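Local structure of manganese-containing pseudocatalase (Thermus thermophilus, 2V8T) at residues N42-Y45 and Q46-F50; L227-H230 and R231-Y234; G250-P253 and E254-T257. The protein binds two manganese ions in each subunit and probably decomposes hydrogen peroxide as a haem-free catalase. All blocks are in the same frame, centred on the assembly; numbering follows the deposited sequence. Where two conformers were deposited one is given.

Contact 1. Residues N42-Y45 and Q46-F50; sequences NYMY and QSFNF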
ATOM      1  N   ASN A  42      -8.270 -17.067   2.851  1.00  6.20           N
ATOM      2  CA  ASN A  42      -9.623 -17.092   2.340  1.00  6.40           C
ATOM      3  C   ASN A  42     -10.471 -18.144   3.087  1.00  6.19           C
ATOM      4  O   ASN A  42     -11.552 -17.854   3.567  1.00  6.68           O
ATOM      5  CB  ASN A  42      -9.643 -17.409   0.816  1.00  6.69           C
ATOM      6  CG  ASN A  42      -9.548 -16.119   0.021  1.00  7.21           C
ATOM      7  OD1 ASN A  42     -10.559 -15.490  -0.202  1.00  8.67           O
ATOM      8  ND2 ASN A  42      -8.344 -15.716  -0.367  1.00  8.24           N
ATOM      9  N   TYR A  43      -9.947 -19.379   3.109  1.00  6.27           N
ATOM     10  CA  TYR A  43     -10.786 -20.452   3.694  1.00  6.72           C
ATOM     11  C   TYR A  43     -10.869 -20.294   5.193  1.00  6.49           C
ATOM     12  O   TYR A  43     -11.917 -20.609   5.798  1.00  7.05           O
ATOM     13  CB  TYR A  43     -10.247 -21.800   3.283  1.00  6.77           C
ATOM     14  CG  TYR A  43     -10.024 -21.947   1.807  1.00  6.81           C
ATOM     15  CD1 TYR A  43     -10.696 -21.198   0.823  1.00  7.15           C
ATOM     16  CD2 TYR A  43      -9.067 -22.854   1.351  1.00  6.67           C
ATOM     17  CE1 TYR A  43     -10.366 -21.291  -0.505  1.00  7.30           C
ATOM     18  CE2 TYR A  43      -8.748 -22.997   0.013  1.00  6.95           C
ATOM     19  CZ  TYR A  43      -9.404 -22.180  -0.925  1.00  7.14           C
ATOM     20  OH  TYR A  43      -9.096 -22.228  -2.252  1.00  8.08           O
ATOM     21  N   MET A  44      -9.810 -19.815   5.829  1.00  6.49           N
ATOM     22  CA  MET A  44      -9.843 -19.624   7.269  1.00  6.82           C
ATOM     23  C   MET A  44     -10.928 -18.625   7.625  1.00  6.49           C
ATOM     24  O   MET A  44     -11.792 -18.887   8.476  1.00  6.77           O
ATOM     25  CB  MET A  44      -8.501 -19.180   7.779  1.00  7.53           C
ATOM     26  CG  MET A  44      -8.331 -19.276   9.202  1.00 10.53           C
ATOM     27  SD  MET A  44      -8.456 -20.939   9.904  1.00 12.49           S
ATOM     28  CE  MET A  44      -7.211 -21.533   9.407  1.00 14.38           C
ATOM     29  N   TYR A  45     -10.890 -17.416   7.019  1.00  6.39           N
ATOM     30  CA  TYR A  45     -11.892 -16.410   7.361  1.00  6.63           C
ATOM     31  C   TYR A  45     -13.281 -16.829   6.933  1.00  6.37           C
ATOM     32  O   TYR A  45     -14.248 -16.583   7.657  1.00  6.72           O
ATOM     33  CB  TYR A  45     -11.493 -15.035   6.841  1.00  7.35           C
ATOM     34  CG  TYR A  45     -10.485 -14.388   7.753  1.00  8.49           C
ATOM     35  CD1 TYR A  45     -10.866 -13.522   8.764  1.00 14.41           C
ATOM     36  CD2 TYR A  45      -9.136 -14.677   7.690  1.00  8.24           C
ATOM     37  CE1 TYR A  45      -9.969 -13.003   9.638  1.00 19.01           C
ATOM     38  CE2 TYR A  45      -8.190 -14.170   8.577  1.00  9.81           C
ATOM     39  CZ  TYR A  45      -8.658 -13.307   9.560  1.00 14.27           C
ATOM     40  OH  TYR A  45      -7.751 -12.738  10.450  1.00 18.87           O
ATOM     41  N   GLN A  46     -13.432 -17.459   5.746  1.00  6.46           N
ATOM     42  CA  GLN A  46     -14.756 -17.947   5.394  1.00  6.36           C
ATOM     43  C   GLN A  46     -15.272 -18.913   6.456  1.00  6.68           C
ATOM     44  O   GLN A  46     -16.454 -18.924   6.807  1.00  7.23           O
ATOM     45  CB  GLN A  46     -14.749 -18.641   4.024  1.00  6.70           C
ATOM     46  CG  GLN A  46     -14.585 -17.647   2.880  1.00  6.66           C
ATOM     47  CD  GLN A  46     -14.289 -18.365   1.587  1.00  8.26           C
ATOM     48  OE1 GLN A  46     -14.474 -19.577   1.510  1.00 13.03           O
ATOM     49  NE2 GLN A  46     -13.839 -17.656   0.565  1.00  8.98           N
ATOM     50  N   SER A  47     -14.381 -19.792   6.977  1.00  6.48           N
ATOM     51  CA  SER A  47     -14.818 -20.735   7.979  1.00  6.71           C
ATOM     52  C   SER A  47     -15.239 -20.023   9.261  1.00  6.69           C
ATOM     53  O   SER A  47     -16.250 -20.394   9.882  1.00  7.55           O
ATOM     54  CB  SER A  47     -13.768 -21.806   8.238  1.00  7.16           C
ATOM     55  OG  SER A  47     -12.661 -21.407   9.031  1.00  7.26           O
ATOM     56  N   PHE A  48     -14.505 -18.995   9.679  1.00  6.62           N
ATOM     57  CA  PHE A  48     -14.909 -18.231  10.864  1.00  6.59           C
ATOM     58  C   PHE A  48     -16.288 -17.606  10.641  1.00  6.66           C
ATOM     59  O   PHE A  48     -17.160 -17.610  11.521  1.00  7.56           O
ATOM     60  CB  PHE A  48     -13.895 -17.128  11.184  1.00  6.95           C
ATOM     61  CG  PHE A  48     -12.476 -17.594  11.459  1.00  7.25           C
ATOM     62  CD1 PHE A  48     -12.173 -18.885  11.859  1.00  7.18           C
ATOM     63  CD2 PHE A  48     -11.448 -16.661  11.362  1.00  7.93           C
ATOM     64  CE1 PHE A  48     -10.867 -19.244  12.147  1.00  8.28           C
ATOM     65  CE2 PHE A  48     -10.140 -17.029  11.664  1.00  8.94           C
ATOM     66  CZ  PHE A  48      -9.853 -18.307  12.048  1.00  9.18           C
ATOM     67  N   ASN A  49     -16.435 -17.009   9.453  1.00  6.52           N
ATOM     68  CA  ASN A  49     -17.588 -16.155   9.135  1.00  6.94           C
ATOM     69  C   ASN A  49     -18.802 -16.943   8.640  1.00  7.25           C
ATOM     70  O   ASN A  49     -19.836 -16.349   8.338  1.00  9.23           O
ATOM     71  CB  ASN A  49     -17.152 -15.166   8.060  1.00  7.10           C
ATOM     72  CG  ASN A  49     -16.082 -14.188   8.539  1.00  6.84           C
ATOM     73  OD1 ASN A  49     -15.441 -13.517   7.597  1.00  8.51           O
ATOM     74  ND2 ASN A  49     -15.886 -14.007   9.751  1.00  6.18           N
ATOM     75  N   PHE A  50     -18.711 -18.266   8.591  1.00  7.43           N
ATOM     76  CA  PHE A  50     -19.730 -19.105   7.969  1.00  7.45           C
ATOM     77  C   PHE A  50     -21.030 -19.019   8.741  1.00  7.49           C
ATOM     78  O   PHE A  50     -21.063 -19.246   9.947  1.00  8.24           O
ATOM     79  CB  PHE A  50     -19.176 -20.551   7.932  1.00  7.52           C
ATOM     80  CG  PHE A  50     -19.917 -21.471   7.016  1.00  7.32           C
ATOM     81  CD1 PHE A  50     -21.149 -22.032   7.393  1.00  8.26           C
ATOM     82  CD2 PHE A  50     -19.396 -21.808   5.792  1.00  8.09           C
ATOM     83  CE1 PHE A  50     -21.815 -22.926   6.554  1.00  9.84           C
ATOM     84  CE2 PHE A  50     -20.066 -22.702   4.954  1.00  8.82           C
ATOM     85  CZ  PHE A  50     -21.256 -23.251   5.343  1.00  9.83           C
TER

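Contact 2. Residues L227-H230 and R231-Y234; sequences LGFH and RNLY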
ATOM      1  N   LEU A 227       0.592 -42.537  -6.699  1.00  8.82           N
ATOM      2  CA  LEU A 227       0.457 -42.915  -5.301  1.00  8.96           C
ATOM      3  C   LEU A 227      -0.982 -42.751  -4.781  1.00  9.37           C
ATOM      4  O   LEU A 227      -1.244 -43.107  -3.623  1.00 10.28           O
ATOM      5  CB  LEU A 227       1.426 -42.100  -4.433  1.00  9.39           C
ATOM      6  CG  LEU A 227       2.900 -42.358  -4.698  1.00  9.40           C
ATOM      7  CD1 LEU A 227       3.735 -41.472  -3.778  1.00 12.75           C
ATOM      8  CD2 LEU A 227       3.241 -43.824  -4.461  1.00 11.98           C
ATOM      9  N   GLY A 228      -1.880 -42.232  -5.624  1.00  9.00           N
ATOM     10  CA  GLY A 228      -3.291 -42.098  -5.275  1.00  9.32           C
ATOM     11  C   GLY A 228      -3.680 -40.777  -4.645  1.00  8.57           C
ATOM     12  O   GLY A 228      -4.829 -40.627  -4.209  1.00  9.09           O
ATOM     13  N   PHE A 229      -2.766 -39.806  -4.601  1.00  8.13           N
ATOM     14  CA  PHE A 229      -2.993 -38.626  -3.779  1.00  8.32           C
ATOM     15  C   PHE A 229      -4.084 -37.700  -4.332  1.00  8.09           C
ATOM     16  O   PHE A 229      -4.650 -36.906  -3.567  1.00  9.54           O
ATOM     17  CB  PHE A 229      -1.713 -37.874  -3.525  1.00  8.82           C
ATOM     18  CG  PHE A 229      -0.704 -38.632  -2.656  1.00  9.14           C
ATOM     19  CD1 PHE A 229      -0.992 -39.781  -1.961  1.00 10.32           C
ATOM     20  CD2 PHE A 229       0.592 -38.202  -2.567  1.00 11.23           C
ATOM     21  CE1 PHE A 229      -0.045 -40.385  -1.143  1.00 10.69           C
ATOM     22  CE2 PHE A 229       1.523 -38.822  -1.769  1.00 12.08           C
ATOM     23  CZ  PHE A 229       1.221 -39.876  -1.034  1.00 11.62           C
ATOM     24  N   HIS A 230      -4.408 -37.786  -5.624  1.00  7.85           N
ATOM     25  CA  HIS A 230      -5.523 -37.032  -6.177  1.00  8.07           C
ATOM     26  C   HIS A 230      -6.870 -37.534  -5.673  1.00  8.29           C
ATOM     27  O   HIS A 230      -7.888 -36.845  -5.868  1.00  9.02           O
ATOM     28  CB  HIS A 230      -5.514 -37.091  -7.711  1.00  8.73           C
ATOM     29  CG  HIS A 230      -5.582 -38.488  -8.237  1.00  8.55           C
ATOM     30  ND1 HIS A 230      -4.567 -39.390  -7.972  1.00  9.11           N
ATOM     31  CD2 HIS A 230      -6.534 -39.094  -8.986  1.00  9.00           C
ATOM     32  CE1 HIS A 230      -4.923 -40.511  -8.573  1.00  9.24           C
ATOM     33  NE2 HIS A 230      -6.102 -40.382  -9.191  1.00 10.04           N
ATOM     34  N   ARG A 231      -6.936 -38.699  -5.079  1.00  8.19           N
ATOM     35  CA  ARG A 231      -8.203 -39.212  -4.571  1.00  8.73           C
ATOM     36  C   ARG A 231      -8.473 -38.722  -3.157  1.00  8.31           C
ATOM     37  O   ARG A 231      -9.606 -38.854  -2.703  1.00  9.41           O
ATOM     38  CB  ARG A 231      -8.183 -40.754  -4.551  0.60  8.99           C
ATOM     39  CG  ARG A 231      -7.958 -41.334  -5.925  0.60  9.29           C
ATOM     40  CD  ARG A 231      -8.067 -42.808  -5.965  0.60 11.55           C
ATOM     41  NE  ARG A 231      -7.836 -43.266  -7.335  0.60 11.54           N
ATOM     42  CZ  ARG A 231      -6.680 -43.795  -7.713  0.60 12.03           C
ATOM     43  NH1 ARG A 231      -5.751 -44.142  -6.782  0.60 14.48           N
ATOM     44  NH2 ARG A 231      -6.428 -44.020  -9.022  0.60 14.14           N
ATOM     45  N   ASN A 232      -7.446 -38.254  -2.446  1.00  8.33           N
ATOM     46  CA  ASN A 232      -7.527 -38.179  -0.997  1.00  8.14           C
ATOM     47  C   ASN A 232      -7.891 -36.807  -0.497  1.00  7.72           C
ATOM     48  O   ASN A 232      -7.193 -35.812  -0.763  1.00  9.18           O
ATOM     49  CB  ASN A 232      -6.149 -38.533  -0.409  1.00  8.91           C
ATOM     50  CG  ASN A 232      -5.740 -39.954  -0.688  1.00  9.58           C
ATOM     51  OD1 ASN A 232      -6.568 -40.781  -1.082  1.00 10.99           O
ATOM     52  ND2 ASN A 232      -4.447 -40.228  -0.488  1.00 10.76           N
ATOM     53  N   LEU A 233      -8.946 -36.733   0.300  1.00  7.61           N
ATOM     54  CA  LEU A 233      -9.245 -35.546   1.107  1.00  7.61           C
ATOM     55  C   LEU A 233      -9.005 -35.974   2.534  1.00  7.48           C
ATOM     56  O   LEU A 233      -9.762 -36.797   3.094  1.00  8.86           O
ATOM     57  CB  LEU A 233     -10.667 -35.040   0.885  1.00  8.19           C
ATOM     58  CG  LEU A 233     -10.967 -33.683   1.500  1.00  8.37           C
ATOM     59  CD1 LEU A 233     -10.189 -32.553   0.792  1.00 10.30           C
ATOM     60  CD2 LEU A 233     -12.456 -33.395   1.436  1.00 10.45           C
ATOM     61  N   TYR A 234      -7.910 -35.523   3.142  1.00  7.60           N
ATOM     62  CA  TYR A 234      -7.556 -35.867   4.514  1.00  7.55           C
ATOM     63  C   TYR A 234      -8.398 -35.038   5.471  1.00  7.50           C
ATOM     64  O   TYR A 234      -8.530 -33.815   5.286  1.00  8.22           O
ATOM     65  CB  TYR A 234      -6.092 -35.591   4.777  1.00  7.97           C
ATOM     66  CG  TYR A 234      -5.140 -36.318   3.860  1.00  8.05           C
ATOM     67  CD1 TYR A 234      -4.668 -35.726   2.683  1.00  9.38           C
ATOM     68  CD2 TYR A 234      -4.725 -37.605   4.120  1.00  8.55           C
ATOM     69  CE1 TYR A 234      -3.846 -36.399   1.816  1.00 10.32           C
ATOM     70  CE2 TYR A 234      -3.907 -38.297   3.278  1.00  9.53           C
ATOM     71  CZ  TYR A 234      -3.473 -37.729   2.088  1.00 10.18           C
ATOM     72  OH  TYR A 234      -2.661 -38.397   1.202  1.00 12.17           O
TER
HETATM   73  O   HOH W   1      -3.078 -42.782  -1.509  1.00 12.38           O

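Contact 3. Residues G250-P253 and E254-T257; sequences GASP and EDGT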
ATOM      1  N   GLY A 250     -17.731 -39.752  -5.456  1.00 10.77           N
ATOM      2  CA  GLY A 250     -17.809 -39.809  -6.891  1.00 10.72           C
ATOM      3  C   GLY A 250     -16.474 -39.693  -7.558  1.00 10.41           C
ATOM      4  O   GLY A 250     -15.415 -39.931  -7.007  1.00 11.66           O
ATOM      5  N   ALA A 251     -16.518 -39.309  -8.826  1.00 10.39           N
ATOM      6  CA  ALA A 251     -15.368 -39.456  -9.702  1.00 11.10           C
ATOM      7  C   ALA A 251     -14.362 -38.354  -9.512  1.00  9.95           C
ATOM      8  O   ALA A 251     -14.688 -37.168  -9.376  1.00 10.80           O
ATOM      9  CB  ALA A 251     -15.835 -39.435 -11.174  1.00 13.69           C
ATOM     10  N   SER A 252     -13.092 -38.727  -9.608  1.00  9.93           N
ATOM     11  CA  SER A 252     -11.995 -37.766  -9.696  1.00  9.43           C
ATOM     12  C   SER A 252     -11.985 -37.147 -11.088  1.00 10.40           C
ATOM     13  O   SER A 252     -12.020 -37.903 -12.087  1.00 11.69           O
ATOM     14  CB  SER A 252     -10.681 -38.500  -9.524  1.00 10.50           C
ATOM     15  OG  SER A 252      -9.571 -37.646  -9.833  1.00 11.00           O
ATOM     16  N   PRO A 253     -11.799 -35.839 -11.227  1.00  9.93           N
ATOM     17  CA  PRO A 253     -11.579 -35.265 -12.577  1.00 11.66           C
ATOM     18  C   PRO A 253     -10.321 -35.798 -13.254  1.00 12.42           C
ATOM     19  O   PRO A 253     -10.240 -35.776 -14.491  1.00 16.13           O
ATOM     20  CB  PRO A 253     -11.501 -33.753 -12.289  1.00 12.60           C
ATOM     21  CG  PRO A 253     -12.249 -33.588 -11.009  1.00 13.06           C
ATOM     22  CD  PRO A 253     -11.925 -34.784 -10.192  1.00 10.21           C
ATOM     23  N   GLU A 254      -9.326 -36.259 -12.515  1.00 11.84           N
ATOM     24  CA  GLU A 254      -8.072 -36.657 -13.134  1.00 12.79           C
ATOM     25  C   GLU A 254      -8.218 -37.950 -13.935  1.00 12.56           C
ATOM     26  O   GLU A 254      -7.662 -38.072 -15.011  1.00 15.27           O
ATOM     27  CB  GLU A 254      -6.979 -36.941 -12.077  0.80 13.68           C
ATOM     28  CG  GLU A 254      -6.613 -35.868 -11.098  0.80 13.68           C
ATOM     29  CD  GLU A 254      -6.184 -34.632 -11.706  0.80 16.78           C
ATOM     30  OE1 GLU A 254      -5.466 -34.629 -12.733  0.80 15.52           O
ATOM     31  OE2 GLU A 254      -6.534 -33.590 -11.075  0.80 26.17           O
ATOM     32  N   ASP A 255      -8.932 -38.909 -13.403  1.00 12.74           N
ATOM     33  CA  ASP A 255      -8.932 -40.256 -13.974  1.00 12.71           C
ATOM     34  C   ASP A 255     -10.232 -40.986 -13.839  1.00 12.17           C
ATOM     35  O   ASP A 255     -10.306 -42.160 -14.202  1.00 13.37           O
ATOM     36  CB  ASP A 255      -7.798 -41.112 -13.385  1.00 13.24           C
ATOM     37  CG  ASP A 255      -7.945 -41.367 -11.919  1.00 12.47           C
ATOM     38  OD1 ASP A 255      -8.970 -40.977 -11.314  1.00 12.25           O
ATOM     39  OD2 ASP A 255      -7.003 -42.019 -11.345  1.00 14.71           O
ATOM     40  N   GLY A 256     -11.297 -40.366 -13.325  1.00 11.69           N
ATOM     41  CA  GLY A 256     -12.586 -41.002 -13.214  1.00 12.13           C
ATOM     42  C   GLY A 256     -12.758 -41.973 -12.070  1.00 12.35           C
ATOM     43  O   GLY A 256     -13.853 -42.507 -11.902  1.00 14.64           O
ATOM     44  N   THR A 257     -11.724 -42.181 -11.265  1.00 11.40           N
ATOM     45  CA  THR A 257     -11.781 -43.140 -10.167  1.00 11.87           C
ATOM     46  C   THR A 257     -12.484 -42.525  -8.949  1.00 10.76           C
ATOM     47  O   THR A 257     -12.615 -41.322  -8.815  1.00 11.31           O
ATOM     48  CB  THR A 257     -10.384 -43.659  -9.799  1.00 13.61           C
ATOM     49  OG1 THR A 257      -9.605 -42.599  -9.286  1.00 12.52           O
ATOM     50  CG2 THR A 257      -9.699 -44.346 -11.007  1.00 14.94           C
TER

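Contact 1. Residues N42-Y45 and Q46-F50
F48 presents the edge of its ring to the face of Y45, three residues back on helix 36-49. This is a T-shaped pair with centroids 5.4 Å apart and planes at 66°; F48 CD2 stands over the rim of the tyrosine ring, 4.1 Å from Y45 CD1. One face of F48 also lies against the backbone, with M44 O 3.3 Å from F48 CG. M44 takes the outer end of the same ring: its chain, bent at chi2 and chi3, brings M44 CG to 3.4 Å from F48 CZ. M44 SD approaches obliquely, 4.4 Å from the F48 centroid, in a Met-aromatic contact. The carbonyl between these groups is held twice, by F48 N in the regular helical bond and by S47 OG, which donates to M44 O over 2.7 Å; a chi1 of 77° folds the hydroxyl back onto the helix. S47 OG is also bonded to R4 of the second subunit; M44 packs on the same arginine, Y45 on M37 and F48 on A78 of that subunit.

Y43 and Q46 run side by side, pointing the same way, with ring and amide planes 55° apart. Q46 is bonded to N151 and to F139 O, while Y43 OH bonds E155, a manganese ligand. Ring, sulfur and hydroxyl groups thus face the second subunit, whereas Y43 and Q46 bond their own chain, Y43 in the metal's second shell.

Contact 2. Residues L227-H230 and R231-Y234
R231 runs out alongside the imidazole of H230, both side chains pointing the same way. Starting at the backbone, R231 CB lies 3.4 Å from G228 O, the carbonyl that accepts R231 N at 3.0 Å from well above its plane. R231 CG comes next, over the face of the H230 ring, 4.0 Å from its centroid and 15° off the normal, a CH-pi contact. The chain then stays extended to NE, which bonds T257. At the tip, H230 NE2 lies over one face of the guanidinium near its rim, the two planes 59° apart. In the conformer described, R231 NH1 passes 3.5 Å from G228 CA and pairs with a sulfate, probably from the crystallisation liquor, while NH2 forms a salt bridge with D255, whose carboxylate also takes H230 NE2. The imidazole reaches this place because chi1 of 58° folds it back over R231 N.

Beyond the arginine, N232 N makes a weak bond to F229 O, 3.3 Å long. N232 ND2 donates nearly in its amide plane to Y234 OH at 3.1 Å, and a water joins the same nitrogen to L227 O. F229 CD1 lies 3.8 Å from N232 ND2. The helix end is a Schellman motif: G228, with positive phi, is first to leave helical geometry after helix 219-226, and a turn, F229-R231, leads into strand 232-235, which pairs in parallel with strand 260-263.

Contact 3. Residues G250-P253 and E254-T257
S252 and T257 close a compact reversal at the surface, in the loop between strands 232-235 and 260-263, and an Asx turn built on D255 shapes its returning limb. Taken end to end, 250-253 and 254-257 run in roughly opposite directions, 154° apart.

Backbone hydrogen bonds set the width of the loop. S252 N donates to T257 O over 2.8 Å, in the carbonyl plane, and G256 N returns a bond to S252 O, also 2.8 Å. S252 thus uses both its backbone polar groups on the opposing limb, and its carbonyl closes a five-residue turn through P253, E254 and D255. Beside the first of these bonds, A251 CA makes a CA-H...O contact with T257 O at 3.4 Å, so that this oxygen is approached from two neighbouring residues.

One side chain to backbone bond braces the start of the bend. The hydroxyl of S252, turned away from its own backbone N (chi1 170°), accepts E254 N at 3.0 Å and gives an ST turn at the start of the reversal.

The packing is centred on S252 and mostly sets carbon against polar atoms. S252 CB points into the loop, 3.5 Å from D255 OD1, and A251 CB lies 3.7 Å from G256 O at the margin. G256 has positive phi, where a residue without a side chain passes easily. Outside the loop, E254 and S252 touch H230, and K194 bonds A251 O.

Carboxylate bonding completes the returning limb. D255 OD1 receives T257 N at 3.0 Å and T257 OG1 at 2.7 Å, both donors coming from the same face of the carboxylate plane.

Contacts 2 and 3 form one unit, with centres 11 Å apart: R231 NE meets T257 OG1 at 2.7 Å and H230 NE2 meets D255 OD2 at 2.9 Å, both probable hydrogen bonds. The loop 250-257 is thereby fastened to the turn ahead of strand 232-235. Contact 1 lies apart, its centre about 24 Å from that of contact 2 and 28 Å from that of contact 3, and touches neither. The dimanganese site relates them unequally: the Y43 side chain comes within about 4 Å of a manganese ion, whereas those of Y234 and E254 stay about 11 and 12 Å away, beyond the first shell.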